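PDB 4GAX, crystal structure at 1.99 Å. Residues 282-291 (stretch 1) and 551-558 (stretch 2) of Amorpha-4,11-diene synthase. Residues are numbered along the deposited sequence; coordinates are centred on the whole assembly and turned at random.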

# COMPACT_ATOMS: atom_id res chain seq x y z
N ILE A 282 -12.86 12.28 5.23
CA ILE A 282 -12.17 11.53 6.29
C ILE A 282 -12.11 10.02 6.00
O ILE A 282 -11.12 9.36 6.32
CB ILE A 282 -12.73 11.84 7.69
CG1 ILE A 282 -11.69 11.48 8.76
CG2 ILE A 282 -14.04 11.11 7.94
CD1 ILE A 282 -10.33 12.19 8.58
N VAL A 283 -13.15 9.48 5.36
CA VAL A 283 -13.19 8.04 5.07
C VAL A 283 -12.06 7.71 4.11
O VAL A 283 -11.35 6.71 4.27
CB VAL A 283 -14.54 7.61 4.47
CG1 VAL A 283 -14.50 6.12 4.07
CG2 VAL A 283 -15.67 7.86 5.46
N GLU A 284 -11.90 8.57 3.12
CA GLU A 284 -10.84 8.45 2.13
C GLU A 284 -9.43 8.55 2.74
O GLU A 284 -8.52 7.82 2.34
CB GLU A 284 -11.04 9.50 1.03
CG GLU A 284 -12.26 9.21 0.13
CD GLU A 284 -13.64 9.46 0.79
OE1 GLU A 284 -13.71 10.15 1.84
OE2 GLU A 284 -14.65 8.97 0.25
N CYS A 285 -9.24 9.44 3.71
CA CYS A 285 -7.92 9.55 4.34
C CYS A 285 -7.64 8.29 5.14
O CYS A 285 -6.52 7.77 5.15
CB CYS A 285 -7.85 10.77 5.26
SG CYS A 285 -8.06 12.36 4.38
N TYR A 286 -8.66 7.79 5.84
CA TYR A 286 -8.50 6.56 6.61
C TYR A 286 -8.16 5.35 5.72
O TYR A 286 -7.30 4.54 6.07
CB TYR A 286 -9.76 6.27 7.43
CG TYR A 286 -9.62 4.97 8.18
CD1 TYR A 286 -10.41 3.87 7.89
CD2 TYR A 286 -8.65 4.84 9.16
CE1 TYR A 286 -10.24 2.65 8.58
CE2 TYR A 286 -8.47 3.64 9.85
CZ TYR A 286 -9.27 2.55 9.55
OH TYR A 286 -9.07 1.36 10.23
N PHE A 287 -8.82 5.25 4.57
CA PHE A 287 -8.62 4.11 3.67
C PHE A 287 -7.18 4.09 3.19
O PHE A 287 -6.55 3.03 3.10
CB PHE A 287 -9.60 4.15 2.48
CG PHE A 287 -9.66 2.86 1.70
CD1 PHE A 287 -10.25 1.73 2.26
CD2 PHE A 287 -9.14 2.78 0.42
CE1 PHE A 287 -10.30 0.52 1.55
CE2 PHE A 287 -9.20 1.58 -0.30
CZ PHE A 287 -9.77 0.45 0.27
N TRP A 288 -6.65 5.26 2.91
CA TRP A 288 -5.25 5.39 2.54
C TRP A 288 -4.33 4.98 3.70
O TRP A 288 -3.36 4.21 3.51
CB TRP A 288 -5.02 6.85 2.13
CG TRP A 288 -3.76 7.15 1.42
CD1 TRP A 288 -2.60 6.43 1.41
CD2 TRP A 288 -3.52 8.30 0.60
NE1 TRP A 288 -1.65 7.06 0.64
CE2 TRP A 288 -2.19 8.22 0.13
CE3 TRP A 288 -4.29 9.40 0.22
CZ2 TRP A 288 -1.63 9.18 -0.71
CZ3 TRP A 288 -3.73 10.37 -0.62
CH2 TRP A 288 -2.41 10.25 -1.07
N ALA A 289 -4.64 5.45 4.91
CA ALA A 289 -3.84 5.07 6.08
C ALA A 289 -3.94 3.55 6.29
O ALA A 289 -2.95 2.88 6.66
CB ALA A 289 -4.31 5.81 7.32
N LEU A 290 -5.13 3.02 6.05
CA LEU A 290 -5.40 1.60 6.24
C LEU A 290 -4.53 0.74 5.33
O LEU A 290 -4.24 -0.42 5.63
CB LEU A 290 -6.88 1.31 5.97
CG LEU A 290 -7.35 -0.13 6.19
CD1 LEU A 290 -6.97 -0.64 7.58
CD2 LEU A 290 -8.86 -0.22 5.96
N ALA A 291 -4.09 1.32 4.21
CA ALA A 291 -3.22 0.61 3.27
C ALA A 291 -1.80 0.41 3.78
O ALA A 291 -1.16 -0.61 3.49
CB ALA A 291 -3.20 1.32 1.92
N ASN A 551 -16.27 0.28 -3.86
CA ASN A 551 -16.56 -1.07 -3.40
C ASN A 551 -15.43 -1.71 -2.61
O ASN A 551 -15.67 -2.59 -1.78
CB ASN A 551 -17.05 -1.97 -4.52
CG ASN A 551 -18.52 -1.74 -4.83
OD1 ASN A 551 -19.40 -2.41 -4.27
ND2 ASN A 551 -18.80 -0.77 -5.70
N LEU A 552 -14.19 -1.28 -2.87
CA LEU A 552 -13.06 -1.71 -2.07
C LEU A 552 -13.28 -1.26 -0.63
O LEU A 552 -13.07 -2.03 0.31
CB LEU A 552 -11.74 -1.14 -2.60
CG LEU A 552 -11.24 -1.64 -3.96
CD1 LEU A 552 -9.95 -0.94 -4.33
CD2 LEU A 552 -11.05 -3.15 -3.98
N VAL A 553 -13.71 -0.00 -0.46
CA VAL A 553 -13.98 0.54 0.86
C VAL A 553 -15.07 -0.27 1.56
O VAL A 553 -14.92 -0.66 2.72
CB VAL A 553 -14.39 2.03 0.78
CG1 VAL A 553 -14.73 2.57 2.17
CG2 VAL A 553 -13.28 2.85 0.15
N LYS A 554 -16.15 -0.55 0.85
CA LYS A 554 -17.24 -1.33 1.44
C LYS A 554 -16.80 -2.76 1.79
O LYS A 554 -17.20 -3.30 2.83
CB LYS A 554 -18.45 -1.38 0.51
CG LYS A 554 -19.08 -0.03 0.24
CD LYS A 554 -20.54 -0.20 -0.21
CE LYS A 554 -20.99 0.96 -1.07
NZ LYS A 554 -22.44 0.83 -1.46
N SER A 555 -15.97 -3.35 0.94
CA SER A 555 -15.53 -4.72 1.17
C SER A 555 -14.64 -4.80 2.41
O SER A 555 -14.62 -5.81 3.12
CB SER A 555 -14.80 -5.28 -0.06
OG SER A 555 -13.47 -4.78 -0.14
N LEU A 556 -13.92 -3.72 2.69
CA LEU A 556 -13.06 -3.67 3.88
C LEU A 556 -13.78 -3.23 5.17
O LEU A 556 -13.53 -3.76 6.26
CB LEU A 556 -11.83 -2.78 3.61
CG LEU A 556 -10.58 -3.54 3.17
CD1 LEU A 556 -10.83 -4.29 1.90
CD2 LEU A 556 -9.33 -2.62 3.04
N LEU A 557 -14.68 -2.25 5.05
CA LEU A 557 -15.24 -1.64 6.25
C LEU A 557 -16.71 -1.94 6.54
O LEU A 557 -17.17 -1.78 7.67
CB LEU A 557 -15.03 -0.12 6.19
CG LEU A 557 -13.56 0.30 6.11
CD1 LEU A 557 -13.46 1.82 6.09
CD2 LEU A 557 -12.76 -0.27 7.26
N VAL A 558 -17.46 -2.35 5.53
CA VAL A 558 -18.91 -2.46 5.71
C VAL A 558 -19.43 -3.91 5.81
O VAL A 558 -20.13 -4.26 6.77
CB VAL A 558 -19.66 -1.67 4.62
CG1 VAL A 558 -21.16 -1.86 4.74
CG2 VAL A 558 -19.29 -0.19 4.72

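The most distinctive feature of this contact is a methyl group seated on an aromatic face. V553 CG2 lies 3.9 Å from the centroid of the F287 ring, 10° off the ring normal. This is a CH-pi contact, with the methyl almost directly above the ring centre. The CA-to-CB bond of V553 points sideways, yet its t rotamer still places CG2 over the ring.

F287 is the centre of the whole contact. It loses 100 Å² to the other stretch, more than any other residue here. Its CA-to-CB bond points toward the second helix, and chi1 is t. The ring reaches the backbone of that helix: F287 CE1 is 3.7 Å from V553 CA. These two residues also have the nearest CA atoms across the stretches, with F287 CA and V553 CA 7.0 Å apart. Two leucines of stretch 2 also touch the ring. F287 CZ is 3.8 Å from L552 CB, and F287 CE1 is 3.6 Å from L556 CD2. Both approach the ring obliquely.

Further contacts lie about one turn before and one turn after F287. V283 is four residues earlier and meets V553 through methyl groups, with V283 CG1 4.0 Å from V553 CG1. V553 therefore touches both V283 and F287. L290 is three residues later and packs against two leucines. L290 CD2 is 3.8 Å from L556 CD2 and 4.1 Å from L557 CD2. The same L556 methyl thus contacts both F287 and L290.

Y286 adds a smaller contact. Its CA-to-CB bond points sideways, but the end of its side chain comes nearer the second helix. Y286 CE1 is 4.1 Å from L557 CD2, which sits at the ring edge, near the ring plane. Y286 OH is hydrogen-bonded elsewhere in the structure.

No hydrogen bond crosses between the stretches. The side chains that meet do so through carbon atoms, so the contact is one of apolar packing. Backbone hydrogen bonds run within each helix: for example, F287 N donates to V283 O at 2.9 Å, and L557 N donates to V553 O at 2.8 Å. S555 does not touch stretch 1. Its OG donates to L552 O at 2.8 Å, back into its own helix.

The helix axes cross at 70° and approach to 11.4 Å. The buried surface is modest, 359 Å² with both sides summed. The touching residues are at least 265 positions apart in sequence, so the fold brings distant parts of one chain together here.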